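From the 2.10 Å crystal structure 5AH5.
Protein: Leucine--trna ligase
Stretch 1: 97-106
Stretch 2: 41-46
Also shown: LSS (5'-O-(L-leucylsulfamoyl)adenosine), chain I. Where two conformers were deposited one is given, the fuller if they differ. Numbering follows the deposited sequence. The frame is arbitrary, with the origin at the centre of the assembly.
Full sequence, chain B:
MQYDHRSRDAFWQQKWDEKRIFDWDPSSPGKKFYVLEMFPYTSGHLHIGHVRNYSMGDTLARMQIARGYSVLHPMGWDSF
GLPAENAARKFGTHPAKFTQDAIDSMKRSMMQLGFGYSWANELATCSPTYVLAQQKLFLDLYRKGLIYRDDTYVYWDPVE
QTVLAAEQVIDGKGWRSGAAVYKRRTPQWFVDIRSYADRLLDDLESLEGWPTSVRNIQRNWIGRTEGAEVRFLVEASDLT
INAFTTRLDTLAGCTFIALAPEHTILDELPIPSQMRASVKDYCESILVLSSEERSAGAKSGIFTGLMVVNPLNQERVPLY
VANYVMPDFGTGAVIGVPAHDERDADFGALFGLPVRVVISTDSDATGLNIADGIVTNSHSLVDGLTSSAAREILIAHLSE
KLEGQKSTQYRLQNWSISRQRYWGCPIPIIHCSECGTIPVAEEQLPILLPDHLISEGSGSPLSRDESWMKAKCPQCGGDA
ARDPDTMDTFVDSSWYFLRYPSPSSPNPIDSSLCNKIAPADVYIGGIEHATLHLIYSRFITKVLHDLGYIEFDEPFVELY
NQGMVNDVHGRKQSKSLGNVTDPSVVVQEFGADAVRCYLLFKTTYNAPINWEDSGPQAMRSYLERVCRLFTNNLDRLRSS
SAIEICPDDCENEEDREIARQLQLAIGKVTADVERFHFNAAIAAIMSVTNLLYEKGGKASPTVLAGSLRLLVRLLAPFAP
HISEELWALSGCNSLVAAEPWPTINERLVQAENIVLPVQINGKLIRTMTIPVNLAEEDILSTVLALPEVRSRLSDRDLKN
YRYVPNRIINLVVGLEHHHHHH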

ATOM      1  N   LYS B  97      16.459  22.824   2.717  1.00 23.93           N
ATOM      2  CA  LYS B  97      16.284  23.585   1.511  0.50 25.46           C
ATOM      3  C   LYS B  97      15.891  22.632   0.320  1.00 25.47           C
ATOM      4  O   LYS B  97      15.090  22.980  -0.570  1.00 25.81           O
ATOM      5  CB  LYS B  97      17.592  24.305   1.195  0.50 28.95           C
ATOM      6  CG  LYS B  97      18.149  25.203   2.299  0.50 31.34           C
ATOM      7  CD  LYS B  97      17.737  26.654   2.096  0.50 34.47           C
ATOM      8  CE  LYS B  97      18.601  27.555   2.976  0.50 38.50           C
ATOM      9  NZ  LYS B  97      18.872  28.860   2.318  0.50 38.44           N
ATOM     10  N   PHE B  98      16.468  21.445   0.303  1.00 23.03           N
ATOM     11  CA  PHE B  98      16.246  20.531  -0.850  1.00 25.65           C
ATOM     12  C   PHE B  98      14.793  20.027  -0.749  1.00 25.05           C
ATOM     13  O   PHE B  98      14.073  20.057  -1.697  1.00 25.65           O
ATOM     14  CB  PHE B  98      17.254  19.369  -0.877  1.00 24.24           C
ATOM     15  CG  PHE B  98      17.064  18.430  -2.041  1.00 27.69           C
ATOM     16  CD1 PHE B  98      16.179  17.370  -1.945  1.00 28.08           C
ATOM     17  CD2 PHE B  98      17.758  18.619  -3.233  1.00 29.27           C
ATOM     18  CE1 PHE B  98      15.988  16.499  -3.009  1.00 31.64           C
ATOM     19  CE2 PHE B  98      17.592  17.722  -4.312  1.00 29.32           C
ATOM     20  CZ  PHE B  98      16.715  16.679  -4.192  1.00 30.23           C
ATOM     21  N   THR B  99      14.423  19.591   0.443  1.00 26.84           N
ATOM     22  CA  THR B  99      13.094  19.125   0.736  1.00 28.10           C
ATOM     23  C   THR B  99      12.025  20.129   0.407  1.00 29.84           C
ATOM     24  O   THR B  99      11.067  19.764  -0.251  1.00 25.38           O
ATOM     25  CB  THR B  99      12.975  18.780   2.170  1.00 26.44           C
ATOM     26  OG1 THR B  99      13.768  17.655   2.352  1.00 25.82           O
ATOM     27  CG2 THR B  99      11.561  18.377   2.537  1.00 31.38           C
ATOM     28  N   GLN B 100      12.180  21.362   0.878  1.00 26.54           N
ATOM     29  CA  GLN B 100      11.206  22.414   0.553  1.00 28.98           C
ATOM     30  C   GLN B 100      11.039  22.659  -0.953  1.00 28.16           C
ATOM     31  O   GLN B 100       9.902  22.874  -1.426  1.00 26.03           O
ATOM     32  CB  GLN B 100      11.481  23.768   1.296  1.00 26.21           C
ATOM     33  CG  GLN B 100      10.375  24.819   1.075  1.00 29.71           C
ATOM     34  CD  GLN B 100       9.034  24.373   1.708  1.00 32.88           C
ATOM     35  OE1 GLN B 100       9.008  23.949   2.834  1.00 33.30           O
ATOM     36  NE2 GLN B 100       7.946  24.383   0.936  1.00 37.65           N
ATOM     37  N   ASP B 101      12.140  22.760  -1.681  1.00 25.16           N
ATOM     38  CA  ASP B 101      12.107  22.840  -3.156  1.00 29.06           C
ATOM     39  C   ASP B 101      11.329  21.666  -3.799  1.00 26.98           C
ATOM     40  O   ASP B 101      10.690  21.871  -4.801  1.00 25.92           O
ATOM     41  CB  ASP B 101      13.519  22.910  -3.739  1.00 34.78           C
ATOM     42  CG  ASP B 101      13.600  22.637  -5.291  1.00 46.51           C
ATOM     43  OD1 ASP B 101      13.647  21.437  -5.757  1.00 56.51           O
ATOM     44  OD2 ASP B 101      13.676  23.630  -6.058  1.00 55.01           O
ATOM     45  N   ALA B 102      11.450  20.468  -3.246  1.00 24.92           N
ATOM     46  CA  ALA B 102      10.853  19.291  -3.859  1.00 29.76           C
ATOM     47  C   ALA B 102       9.368  19.338  -3.576  1.00 26.05           C
ATOM     48  O   ALA B 102       8.544  18.997  -4.436  1.00 27.18           O
ATOM     49  CB  ALA B 102      11.497  18.033  -3.338  1.00 26.68           C
ATOM     50  N   ILE B 103       9.043  19.762  -2.361  1.00 26.02           N
ATOM     51  CA  ILE B 103       7.643  19.975  -1.961  1.00 25.77           C
ATOM     52  C   ILE B 103       6.988  20.942  -2.931  1.00 26.47           C
ATOM     53  O   ILE B 103       5.963  20.630  -3.562  1.00 23.40           O
ATOM     54  CB  ILE B 103       7.506  20.377  -0.487  1.00 24.11           C
ATOM     55  CG1 ILE B 103       7.899  19.209   0.388  1.00 22.30           C
ATOM     56  CG2 ILE B 103       6.097  20.897  -0.132  1.00 24.01           C
ATOM     57  CD1 ILE B 103       7.903  19.529   1.859  1.00 22.25           C
ATOM     58  N   ASP B 104       7.604  22.088  -3.059  1.00 22.82           N
ATOM     59  CA  ASP B 104       7.077  23.169  -3.864  1.00 26.25           C
ATOM     60  C   ASP B 104       6.924  22.692  -5.349  1.00 28.36           C
ATOM     61  O   ASP B 104       5.904  22.941  -5.977  1.00 25.97           O
ATOM     62  CB  ASP B 104       8.001  24.347  -3.852  1.00 28.98           C
ATOM     63  CG  ASP B 104       8.044  25.126  -2.468  1.00 33.79           C
ATOM     64  OD1 ASP B 104       7.235  24.857  -1.538  1.00 31.21           O
ATOM     65  OD2 ASP B 104       8.943  26.016  -2.337  1.00 33.16           O
ATOM     66  N   SER B 105       7.946  22.045  -5.886  1.00 26.94           N
ATOM     67  CA  SER B 105       7.899  21.478  -7.270  1.00 27.12           C
ATOM     68  C   SER B 105       6.778  20.401  -7.386  1.00 24.59           C
ATOM     69  O   SER B 105       6.025  20.428  -8.305  1.00 27.25           O
ATOM     70  CB  SER B 105       9.244  20.862  -7.608  1.00 27.07           C
ATOM     71  OG  SER B 105       9.245  20.230  -8.844  1.00 26.65           O
ATOM     72  N   MET B 106       6.689  19.475  -6.439  1.00 26.01           N
ATOM     73  CA  MET B 106       5.712  18.387  -6.515  1.00 22.97           C
ATOM     74  C   MET B 106       4.298  18.911  -6.372  1.00 26.20           C
ATOM     75  O   MET B 106       3.413  18.496  -7.108  1.00 22.01           O
ATOM     76  CB  MET B 106       5.964  17.284  -5.511  1.00 22.71           C
ATOM     77  CG  MET B 106       7.096  16.350  -5.943  1.00 24.67           C
ATOM     78  SD  MET B 106       7.340  14.938  -4.892  1.00 29.16           S
ATOM     79  CE  MET B 106       7.613  15.701  -3.366  1.00 35.50           C
TER
HETATM   80  C1  LSS I1818       7.151   6.302  -0.998  1.00 26.69           C
HETATM   81  N1  LSS I1818       5.191   3.426 -11.182  1.00 26.41           N
HETATM   82  O1  LSS I1818       7.245   5.173  -1.426  1.00 28.41           O
HETATM   83  S1  LSS I1818       7.649   7.296  -3.198  1.00 26.30           S
HETATM   84  C2  LSS I1818       4.134   3.318 -10.380  1.00 29.83           C
HETATM   85  N2  LSS I1818       7.331   7.379  -1.740  1.00 25.39           N
HETATM   86  O2  LSS I1818       4.645   2.953  -5.482  1.00 28.72           O
HETATM   87  N3  LSS I1818       4.103   3.832  -9.131  1.00 30.16           N
HETATM   88  O3  LSS I1818       2.770   4.291  -3.965  1.00 27.32           O
HETATM   89  C4  LSS I1818       5.196   4.492  -8.680  1.00 29.75           C
HETATM   90  N4  LSS I1818       7.098   7.902   0.920  1.00 23.97           N
HETATM   91  O4  LSS I1818       4.330   6.459  -5.901  1.00 25.84           O
HETATM   92  C5  LSS I1818       6.358   4.559  -9.439  1.00 30.17           C
HETATM   93  O5  LSS I1818       6.407   6.610  -3.930  1.00 29.97           O
HETATM   94  C6  LSS I1818       6.355   3.992 -10.702  1.00 31.26           C
HETATM   95  N6  LSS I1818       7.468   4.108 -11.472  1.00 27.78           N
HETATM   96  C7  LSS I1818       5.060   6.007   2.317  1.00 20.27           C
HETATM   97  N7  LSS I1818       7.291   5.225  -8.711  1.00 32.34           N
HETATM   98  C8  LSS I1818       6.746   5.520  -7.499  1.00 30.58           C
HETATM   99  C9  LSS I1818       5.465   5.998   0.840  1.00 22.91           C
HETATM  100  N9  LSS I1818       5.456   5.093  -7.507  1.00 30.27           N
HETATM  101  CA  LSS I1818       6.869   6.507   0.462  1.00 26.07           C
HETATM  102  C10 LSS I1818       5.884   4.947   3.064  1.00 24.17           C
HETATM  103  C11 LSS I1818       3.505   5.798   2.397  1.00 20.24           C
HETATM  104  O1A LSS I1818       8.800   6.503  -3.654  1.00 25.13           O
HETATM  105  C21 LSS I1818       4.496   5.151  -6.423  1.00 25.88           C
HETATM  106  C22 LSS I1818       4.905   4.310  -5.264  1.00 26.36           C
HETATM  107  C23 LSS I1818       4.084   4.897  -4.113  1.00 27.04           C
HETATM  108  C24 LSS I1818       4.018   6.352  -4.526  1.00 25.13           C
HETATM  109  C25 LSS I1818       5.112   7.201  -3.877  1.00 27.58           C
HETATM  110  O2A LSS I1818       7.702   8.601  -3.821  1.00 20.07           O
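Stretch 2 41-46: YTSGHL

No clear direct hydrogen bond joins the two stretches, and the polar link that can be assigned with confidence runs through a solvent molecule: water 1 accepts a hydrogen bond from L46 N at 2.8 Å and lies 2.7 Å from S105 OG. The same hydroxyl approaches the imidazole of H45, with S105 OG 2.7 Å from H45 ND1, so one serine side chain meets both the ring and the water.

Stretch 1 is a segment of a longer helix, held by i to i+4 backbone bonds from D101 N to K97 O through M106 N to A102 O. Stretch 2 has no regular helix or strand. The two chains run in the same general sense but obliquely; T42 lies across F98 to M106, and L46 ends beside M106. The register is set by A102 and G44, whose CA atoms are 5.5 Å apart, and by M106 and L46, whose CA atoms are 5.1 Å apart. The strip lies close to the helix, and the contact buries 525 Å² in total.

At the start of the strip, Y41 turns its side chain away from the helix, and its ring carries CA of the leucyl-sulfamoyl ligand over one face. Its carbonyl accepts a weak bond from S43 N (2.9 Å to Y41 O), a local tightening of the chain around T42. T42 points toward the helix and fits among several side chains: T42 CG2 lies 3.6 Å from I103 CG1 and 3.8 Å from M106 CE, while T42 OG1 is 3.3 Å from T99 CG2. That hydroxyl is buried here without a polar partner.

Beyond T42 the backbone itself forms much of the interface. The F98 ring presents its edge to the chain, with F98 CE1 3.7 Å from T42 O and 3.6 Å from S43 C. S43 directs its side chain away. G44, in an extended conformation with phi/psi of 166/-168°, brings its carbonyl against the small side chain of A102, G44 O being 3.6 Å from A102 CB.

M106 spans the strip: M106 CG lies 3.6 Å from L46 N and 4.1 Å from L46 CB, while M106 CE reaches back to within 3.9 Å of Y41 O. On the exposed side, the H45 ring reaches back to the helix, where H45 CE1 is 4.3 Å from D101 OD1.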

ATOM      1  N   TYR B  41       8.146  10.567  -1.160  1.00 25.79           N
ATOM      2  CA  TYR B  41       9.412  11.093  -0.580  1.00 25.70           C
ATOM      3  C   TYR B  41       9.768  12.379  -1.275  1.00 25.13           C
ATOM      4  O   TYR B  41       9.701  12.518  -2.498  1.00 22.61           O
ATOM      5  CB  TYR B  41      10.573  10.093  -0.718  1.00 25.37           C
ATOM      6  CG  TYR B  41      10.422   8.828   0.139  1.00 25.56           C
ATOM      7  CD1 TYR B  41      10.315   8.922   1.531  1.00 23.23           C
ATOM      8  CD2 TYR B  41      10.395   7.540  -0.438  1.00 24.33           C
ATOM      9  CE1 TYR B  41      10.230   7.819   2.317  1.00 22.92           C
ATOM     10  CE2 TYR B  41      10.288   6.395   0.387  1.00 24.63           C
ATOM     11  CZ  TYR B  41      10.167   6.549   1.736  1.00 26.02           C
ATOM     12  OH  TYR B  41      10.020   5.475   2.591  1.00 26.76           O
ATOM     13  N   THR B  42      10.285  13.320  -0.522  1.00 26.24           N
ATOM     14  CA  THR B  42      10.708  14.569  -1.117  1.00 28.62           C
ATOM     15  C   THR B  42      12.163  14.478  -1.602  1.00 32.61           C
ATOM     16  O   THR B  42      13.032  15.283  -1.179  1.00 32.52           O
ATOM     17  CB  THR B  42      10.515  15.720  -0.096  1.00 27.52           C
ATOM     18  OG1 THR B  42      11.208  15.372   1.113  1.00 27.14           O
ATOM     19  CG2 THR B  42       9.055  15.857   0.189  1.00 27.24           C
ATOM     20  N   SER B  43      12.402  13.573  -2.559  1.00 29.09           N
ATOM     21  CA  SER B  43      13.722  13.294  -3.053  1.00 26.45           C
ATOM     22  C   SER B  43      13.963  13.824  -4.441  1.00 28.35           C
ATOM     23  O   SER B  43      14.994  13.569  -5.027  1.00 31.22           O
ATOM     24  CB  SER B  43      13.973  11.822  -3.002  1.00 30.55           C
ATOM     25  OG  SER B  43      12.998  11.078  -3.762  1.00 31.03           O
ATOM     26  N   GLY B  44      13.038  14.574  -4.994  1.00 28.01           N
ATOM     27  CA  GLY B  44      13.166  15.049  -6.381  1.00 30.45           C
ATOM     28  C   GLY B  44      11.825  15.594  -6.898  1.00 30.02           C
ATOM     29  O   GLY B  44      10.914  15.868  -6.140  1.00 30.85           O
ATOM     30  N   HIS B  45      11.744  15.811  -8.167  1.00 28.73           N
ATOM     31  CA  HIS B  45      10.502  16.217  -8.825  1.00 34.99           C
ATOM     32  C   HIS B  45       9.448  15.087  -8.910  1.00 27.87           C
ATOM     33  O   HIS B  45       9.708  13.932  -8.580  1.00 27.73           O
ATOM     34  CB  HIS B  45      10.800  16.737 -10.234  1.00 44.24           C
ATOM     35  CG  HIS B  45      11.619  18.001 -10.262  1.00 60.70           C
ATOM     36  ND1 HIS B  45      11.631  18.925  -9.231  1.00 67.37           N
ATOM     37  CD2 HIS B  45      12.438  18.504 -11.218  1.00 72.33           C
ATOM     38  CE1 HIS B  45      12.419  19.935  -9.549  1.00 69.62           C
ATOM     39  NE2 HIS B  45      12.919  19.704 -10.752  1.00 77.78           N
ATOM     40  N   LEU B  46       8.222  15.477  -9.213  1.00 26.37           N
ATOM     41  CA  LEU B  46       7.152  14.500  -9.437  1.00 25.47           C
ATOM     42  C   LEU B  46       7.549  13.672 -10.684  1.00 25.60           C
ATOM     43  O   LEU B  46       8.021  14.224 -11.674  1.00 24.20           O
ATOM     44  CB  LEU B  46       5.829  15.175  -9.679  1.00 25.56           C
ATOM     45  CG  LEU B  46       4.597  14.306  -9.445  1.00 26.28           C
ATOM     46  CD1 LEU B  46       4.441  13.944  -7.973  1.00 28.17           C
ATOM     47  CD2 LEU B  46       3.335  14.979  -9.998  1.00 29.54           C
TER
HETATM   48  O   HOH W   1       7.714  18.158  -9.748  1.00 23.93           O